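Local coordinates for protein hybrid kinase (Caulobacter vibrioides, PDB 6QRL) that binds cyclic di-GMP through its pseudo-receiver domain, which is part of an auto-inhibited hybrid histidine kinase that probably phosphorylates itself on histidine using ATP, at residues V37-A42 with A56-P61; L52-A57 with G63-P68. All coordinates share one frame; numbering follows the deposited sequence.

Interaction 1: V37-A42 with A56-P61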
ATOM      1  N   VAL A  37       9.410  -7.235  -0.272  1.00 32.07           N
ATOM      2  CA  VAL A  37       8.854  -8.434   0.431  1.00 34.24           C
ATOM      3  C   VAL A  37       8.123  -8.041   1.717  1.00 34.55           C
ATOM      4  O   VAL A  37       7.385  -8.878   2.219  1.00 33.27           O
ATOM      5  CB  VAL A  37       9.909  -9.507   0.760  1.00 36.49           C
ATOM      6  CG1 VAL A  37      10.420 -10.163  -0.490  1.00 39.11           C
ATOM      7  CG2 VAL A  37      11.019  -8.977   1.660  1.00 37.81           C
ATOM      8  N   ASP A  38       8.338  -6.841   2.264  1.00 34.05           N
ATOM      9  CA  ASP A  38       7.712  -6.457   3.571  1.00 35.40           C
ATOM     10  C   ASP A  38       7.740  -4.935   3.738  1.00 33.92           C
ATOM     11  O   ASP A  38       8.285  -4.254   2.860  1.00 34.81           O
ATOM     12  CB  ASP A  38       8.341  -7.198   4.758  1.00 37.70           C
ATOM     13  CG  ASP A  38       9.818  -6.942   4.981  1.00 40.80           C
ATOM     14  OD1 ASP A  38      10.334  -5.898   4.536  1.00 42.61           O
ATOM     15  OD2 ASP A  38      10.437  -7.773   5.654  1.00 43.66           O
ATOM     16  N   ILE A  39       7.203  -4.410   4.828  1.00 33.10           N
ATOM     17  CA  ILE A  39       7.115  -2.941   5.034  1.00 34.32           C
ATOM     18  C   ILE A  39       8.521  -2.329   5.140  1.00 35.83           C
ATOM     19  O   ILE A  39       8.761  -1.326   4.441  1.00 36.98           O
ATOM     20  CB  ILE A  39       6.232  -2.627   6.253  1.00 34.11           C
ATOM     21  CG1 ILE A  39       4.793  -3.102   6.016  1.00 34.64           C
ATOM     22  CG2 ILE A  39       6.321  -1.148   6.567  1.00 33.98           C
ATOM     23  CD1 ILE A  39       3.930  -3.115   7.261  1.00 35.00           C
ATOM     24  N   ALA A  40       9.421  -2.888   5.950  1.00 37.42           N
ATOM     25  CA  ALA A  40      10.792  -2.325   6.080  1.00 38.70           C
ATOM     26  C   ALA A  40      11.436  -2.227   4.682  1.00 38.23           C
ATOM     27  O   ALA A  40      11.949  -1.165   4.349  1.00 37.00           O
ATOM     28  CB  ALA A  40      11.641  -3.109   7.058  1.00 40.67           C
ATOM     29  N   SER A  41      11.346  -3.256   3.835  1.00 37.30           N
ATOM     30  CA  SER A  41      12.048  -3.262   2.529  1.00 38.56           C
ATOM     31  C   SER A  41      11.365  -2.276   1.570  1.00 37.49           C
ATOM     32  O   SER A  41      12.037  -1.658   0.741  1.00 36.56           O
ATOM     33  CB  SER A  41      12.184  -4.674   1.987  1.00 40.84           C
ATOM     34  OG  SER A  41      10.896  -5.242   1.742  1.00 42.51           O
ATOM     35  N   ALA A  42      10.057  -2.068   1.695  1.00 36.26           N
ATOM     36  CA  ALA A  42       9.298  -1.052   0.929  1.00 35.22           C
ATOM     37  C   ALA A  42       9.769   0.358   1.319  1.00 37.16           C
ATOM     38  O   ALA A  42       9.997   1.170   0.420  1.00 40.16           O
ATOM     39  CB  ALA A  42       7.820  -1.237   1.169  1.00 34.01           C
ATOM     40  N   ALA A  56      -2.179  -7.619   3.460  1.00 29.99           N
ATOM     41  CA  ALA A  56      -2.592  -8.093   4.807  1.00 31.12           C
ATOM     42  C   ALA A  56      -1.979  -9.465   5.125  1.00 30.86           C
ATOM     43  O   ALA A  56      -1.983  -9.856   6.308  1.00 31.66           O
ATOM     44  CB  ALA A  56      -4.092  -8.155   4.950  1.00 31.30           C
ATOM     45  N   ALA A  57      -1.479 -10.209   4.141  1.00 29.99           N
ATOM     46  CA  ALA A  57      -0.657 -11.408   4.408  1.00 32.21           C
ATOM     47  C   ALA A  57       0.521 -11.082   5.350  1.00 33.25           C
ATOM     48  O   ALA A  57       1.012 -12.014   5.979  1.00 35.20           O
ATOM     49  CB  ALA A  57      -0.170 -11.979   3.104  1.00 33.88           C
ATOM     50  N   LEU A  58       0.954  -9.821   5.459  1.00 30.25           N
ATOM     51  CA  LEU A  58       2.063  -9.418   6.369  1.00 32.10           C
ATOM     52  C   LEU A  58       1.597  -9.209   7.809  1.00 34.15           C
ATOM     53  O   LEU A  58       2.471  -8.964   8.628  1.00 35.90           O
ATOM     54  CB  LEU A  58       2.709  -8.125   5.874  1.00 30.82           C
ATOM     55  CG  LEU A  58       3.449  -8.274   4.548  1.00 29.60           C
ATOM     56  CD1 LEU A  58       3.767  -6.916   3.946  1.00 30.31           C
ATOM     57  CD2 LEU A  58       4.697  -9.099   4.736  1.00 31.05           C
ATOM     58  N   SER A  59       0.299  -9.268   8.097  1.00 34.22           N
ATOM     59  CA  SER A  59      -0.257  -9.113   9.466  1.00 36.18           C
ATOM     60  C   SER A  59       0.376 -10.167  10.388  1.00 35.78           C
ATOM     61  O   SER A  59       0.755 -11.231   9.882  1.00 33.34           O
ATOM     62  CB  SER A  59      -1.762  -9.275   9.453  1.00 38.31           C
ATOM     63  OG  SER A  59      -2.369  -8.362   8.526  1.00 38.92           O
ATOM     64  N   GLY A  60       0.442  -9.881  11.692  1.00 35.29           N
ATOM     65  CA  GLY A  60       0.692 -10.875  12.745  1.00 38.21           C
ATOM     66  C   GLY A  60      -0.430 -11.911  12.819  1.00 41.40           C
ATOM     67  O   GLY A  60      -1.469 -11.766  12.173  1.00 37.37           O
ATOM     68  N   PRO A  61      -0.232 -13.024  13.564  1.00 44.62           N
ATOM     69  CA  PRO A  61      -1.229 -14.098  13.623  1.00 47.84           C
ATOM     70  C   PRO A  61      -2.628 -13.620  14.058  1.00 51.13           C
ATOM     71  O   PRO A  61      -3.604 -14.158  13.588  1.00 50.78           O
ATOM     72  CB  PRO A  61      -0.631 -15.068  14.648  1.00 48.76           C
ATOM     73  CG  PRO A  61       0.858 -14.836  14.506  1.00 48.96           C
ATOM     74  CD  PRO A  61       1.000 -13.336  14.299  1.00 46.56           C
TER
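L58 alone carries the 56-61 side of the contact, pressing its branched end against the backbone turn V37-I39 at the start of helix 39-45. The contact is a compact example of an apolar side chain resting beside a capped helix start. Its apolar part is divided between the two methyls. CD1 of L58 lies 4.0 Å from CA of D38 and also faces CG1 of I39, at a looser 4.5 Å. CD2 lies 4.1 Å from CB of D38 and comes 3.7 Å from the carbonyl O of V37, a van der Waals approach of a methyl to an oxygen. With chi1 at -67°, CG of L58 stands beside its own backbone N and anti to the carbonyl carbon, and the fork opens toward the helix start.

The hydrogen bonds described next each lie within one segment. D38 is the N-cap of helix 39-45. While its CB touches L58, its carboxylate turns away from the leucine, and OD1 accepts S41 N at 2.9 Å (159° at the hydrogen), nearly in line with the carboxylate C-O bond. The first backbone turn is closed by A42 N to D38 O. In the other segment, A56 O ends the short 3-10 turn by taking two donors from S59: the backbone N at 3.0 Å and OG at 2.7 Å, the hydroxyl meeting a lone pair in the carbonyl plane.

L58 also touches A12, at the end of strand 8-12, and P14 in the loop that follows. The chemistry therefore implies a division of labour: hydrogen bonds fix the shape of each turn separately, whereas cohesion between them rests on dispersion and partial burial of one leucine at the protein surface.

Interaction 2: L52-A57 with G63-P68. With SO4 (sulfate ion), chain D.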
ATOM      1  N   LEU A  52       2.124   3.290  -0.446  1.00 32.28           N
ATOM      2  CA  LEU A  52       2.495   1.900  -0.066  1.00 31.59           C
ATOM      3  C   LEU A  52       1.268   0.993  -0.139  1.00 31.49           C
ATOM      4  O   LEU A  52       0.306   1.247   0.602  1.00 32.42           O
ATOM      5  CB  LEU A  52       3.085   1.908   1.346  1.00 33.46           C
ATOM      6  CG  LEU A  52       4.194   2.929   1.600  1.00 36.05           C
ATOM      7  CD1 LEU A  52       4.637   2.908   3.063  1.00 36.43           C
ATOM      8  CD2 LEU A  52       5.383   2.667   0.685  1.00 38.38           C
ATOM      9  N   LEU A  53       1.257   0.033  -1.063  1.00 30.02           N
ATOM     10  CA  LEU A  53       0.241  -1.045  -1.086  1.00 31.16           C
ATOM     11  C   LEU A  53       0.816  -2.171  -0.213  1.00 31.01           C
ATOM     12  O   LEU A  53       1.893  -2.697  -0.541  1.00 29.02           O
ATOM     13  CB  LEU A  53      -0.019  -1.515  -2.516  1.00 33.20           C
ATOM     14  CG  LEU A  53      -1.024  -0.760  -3.376  1.00 38.03           C
ATOM     15  CD1 LEU A  53      -1.318   0.655  -2.913  1.00 40.94           C
ATOM     16  CD2 LEU A  53      -0.609  -0.803  -4.831  1.00 38.70           C
ATOM     17  N   ILE A  54       0.157  -2.459   0.905  1.00 29.18           N
ATOM     18  CA  ILE A  54       0.651  -3.416   1.928  1.00 29.58           C
ATOM     19  C   ILE A  54      -0.318  -4.587   1.985  1.00 29.82           C
ATOM     20  O   ILE A  54      -1.461  -4.366   2.400  1.00 29.22           O
ATOM     21  CB  ILE A  54       0.826  -2.724   3.284  1.00 30.35           C
ATOM     22  CG1 ILE A  54       1.829  -1.572   3.173  1.00 32.64           C
ATOM     23  CG2 ILE A  54       1.257  -3.718   4.354  1.00 29.80           C
ATOM     24  CD1 ILE A  54       1.995  -0.769   4.458  1.00 32.74           C
ATOM     25  N   ASP A  55       0.159  -5.773   1.619  1.00 29.03           N
ATOM     26  CA  ASP A  55      -0.584  -7.058   1.657  1.00 30.31           C
ATOM     27  C   ASP A  55      -0.899  -7.429   3.108  1.00 30.00           C
ATOM     28  O   ASP A  55       0.034  -7.537   3.890  1.00 29.11           O
ATOM     29  CB  ASP A  55       0.227  -8.140   0.937  1.00 29.66           C
ATOM     30  CG  ASP A  55      -0.561  -9.386   0.562  1.00 31.81           C
ATOM     31  OD1 ASP A  55      -1.660  -9.576   1.138  1.00 30.95           O
ATOM     32  OD2 ASP A  55      -0.045 -10.198  -0.283  1.00 33.07           O
ATOM     33  N   ALA A  56      -2.179  -7.619   3.460  1.00 29.99           N
ATOM     34  CA  ALA A  56      -2.592  -8.093   4.807  1.00 31.12           C
ATOM     35  C   ALA A  56      -1.979  -9.465   5.125  1.00 30.86           C
ATOM     36  O   ALA A  56      -1.983  -9.856   6.308  1.00 31.66           O
ATOM     37  CB  ALA A  56      -4.092  -8.155   4.950  1.00 31.30           C
ATOM     38  N   ALA A  57      -1.479 -10.209   4.141  1.00 29.99           N
ATOM     39  CA  ALA A  57      -0.657 -11.408   4.408  1.00 32.21           C
ATOM     40  C   ALA A  57       0.521 -11.082   5.350  1.00 33.25           C
ATOM     41  O   ALA A  57       1.012 -12.014   5.979  1.00 35.20           O
ATOM     42  CB  ALA A  57      -0.170 -11.979   3.104  1.00 33.88           C
ATOM     43  N   GLY A  63      -3.674 -10.513  13.546  1.00 43.82           N
ATOM     44  CA  GLY A  63      -4.124  -9.532  12.541  1.00 41.29           C
ATOM     45  C   GLY A  63      -3.585  -8.122  12.759  1.00 41.53           C
ATOM     46  O   GLY A  63      -4.063  -7.227  12.025  1.00 42.10           O
ATOM     47  N   ALA A  64      -2.606  -7.896  13.651  1.00 39.81           N
ATOM     48  CA  ALA A  64      -1.911  -6.587  13.815  1.00 40.49           C
ATOM     49  C   ALA A  64      -1.130  -6.227  12.549  1.00 39.13           C
ATOM     50  O   ALA A  64      -0.392  -7.066  12.052  1.00 37.40           O
ATOM     51  CB  ALA A  64      -0.972  -6.561  14.996  1.00 41.44           C
ATOM     52  N   LEU A  65      -1.311  -5.008  12.051  1.00 39.49           N
ATOM     53  CA  LEU A  65      -0.654  -4.517  10.823  1.00 39.83           C
ATOM     54  C   LEU A  65      -0.545  -3.001  10.984  1.00 40.85           C
ATOM     55  O   LEU A  65      -1.615  -2.345  11.000  1.00 41.08           O
ATOM     56  CB  LEU A  65      -1.528  -4.899   9.621  1.00 38.65           C
ATOM     57  CG  LEU A  65      -0.846  -5.305   8.305  1.00 40.29           C
ATOM     58  CD1 LEU A  65      -1.527  -4.661   7.116  1.00 38.45           C
ATOM     59  CD2 LEU A  65       0.654  -5.122   8.271  1.00 40.48           C
ATOM     60  N   LYS A  66       0.670  -2.485  11.128  1.00 42.70           N
ATOM     61  CA  LYS A  66       0.912  -1.040  11.380  1.00 45.41           C
ATOM     62  C   LYS A  66       1.339  -0.397  10.067  1.00 41.20           C
ATOM     63  O   LYS A  66       2.403  -0.694   9.533  1.00 43.33           O
ATOM     64  CB  LYS A  66       1.999  -0.803  12.434  1.00 50.25           C
ATOM     65  CG  LYS A  66       2.069  -1.817  13.559  1.00 58.04           C
ATOM     66  CD  LYS A  66       0.906  -1.732  14.546  1.00 64.60           C
ATOM     67  CE  LYS A  66       0.893  -2.886  15.533  1.00 68.03           C
ATOM     68  NZ  LYS A  66      -0.475  -3.167  16.032  1.00 69.23           N
ATOM     69  N   PRO A  67       0.564   0.562   9.546  1.00 36.28           N
ATOM     70  CA  PRO A  67       1.007   1.344   8.403  1.00 36.51           C
ATOM     71  C   PRO A  67       2.095   2.298   8.905  1.00 36.66           C
ATOM     72  O   PRO A  67       1.993   2.832  10.001  1.00 34.40           O
ATOM     73  CB  PRO A  67      -0.304   2.026   7.991  1.00 36.56           C
ATOM     74  CG  PRO A  67      -0.994   2.295   9.297  1.00 37.51           C
ATOM     75  CD  PRO A  67      -0.700   1.056  10.114  1.00 38.81           C
ATOM     76  N   PRO A  68       3.195   2.515   8.165  1.00 36.81           N
ATOM     77  CA  PRO A  68       4.235   3.443   8.621  1.00 37.48           C
ATOM     78  C   PRO A  68       3.713   4.871   8.868  1.00 38.57           C
ATOM     79  O   PRO A  68       2.978   5.435   8.038  1.00 37.38           O
ATOM     80  CB  PRO A  68       5.240   3.475   7.465  1.00 38.52           C
ATOM     81  CG  PRO A  68       4.932   2.252   6.636  1.00 37.82           C
ATOM     82  CD  PRO A  68       3.478   1.900   6.863  1.00 35.87           C
TER
HETATM   83  S   SO4 D 402      -0.236 -10.240  16.347  1.00 55.82           S
HETATM   84  O1  SO4 D 402      -0.533  -9.398  17.475  1.00 59.01           O
HETATM   85  O2  SO4 D 402      -0.331 -11.625  16.742  1.00 63.17           O
HETATM   86  O3  SO4 D 402      -1.210  -9.988  15.309  1.00 49.44           O
HETATM   87  O4  SO4 D 402       1.097  -9.963  15.873  1.00 52.89           O
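Chi1 of I54, at -60°, sends its two branches to different partners in the 63-68 segment: CG2 lies anti to the backbone N and meets L65, while CG1 lies anti to the carbonyl carbon and carries CD1 on to P68. L52 adopts the same first-torsion class, and its CD1 reaches P68 too. P68 is thus met by two alternate residues of one strand, a worked example of how a loop lacking regular structure can cover a sheet.

In the closest approach, CD1 of L52 points at CG of P68, 3.6 Å away; beside it, CD1 of I54 meets the proline CD at 3.9 Å. L65 and I54 instead lie alongside, their side chains running in opposing directions, with L65 CD1 4.0 Å from I54 CG2. The same leucine methyl comes 4.3 Å from CA of A56. The touching parts, 52-56 and 65-68, run almost antiparallel, 169° apart, yet no backbone ladder joins them, and hydrophobic side chains fill the interface.

D55 directs its CB away from this layer. Its OD1 accepts A57 N in an Asx turn (3.1 Å, 168°), from well above the carboxylate plane, and also forms a salt bridge with K99; OD2 is hydrogen-bonded to S13. D55 occupies the position predicted to carry phosphate, but is unmodified here. At the far end of the loop, A64 N donates to O3 of a sulfate at 3.0 Å, an ion probably left from crystallisation and bound by R62 N as well.

I39, on helix 39-45, touches I54, L65 and P68 together, and F93 touches L65 and P67. Strand 51-55 is central in the parallel sheet, between 8-12 and 73-77, and the 63-68 loop packs on the face it shares with helix 39-45.

Interactions 1 and 2 are neighbouring parts of one hydrophobic layer, their centres about 6 Å apart, and they share A56 and A57 where strand 51-55 gives way to the 3-10 turn. I39 connects them: its CG2 lies 3.7 Å from CG of P68, and its CD1 lies 3.7 Å from O of K66. S59 makes a second junction, with OG packed 3.4 Å from CG of L65. Interaction 1 is the surface margin, interaction 2 the buried part. Neither touches the second messenger: the side chain of A56 lies about 9 Å from that of Y96, a cyclic di-GMP-binding residue, and about 13 Å from a bound ligand.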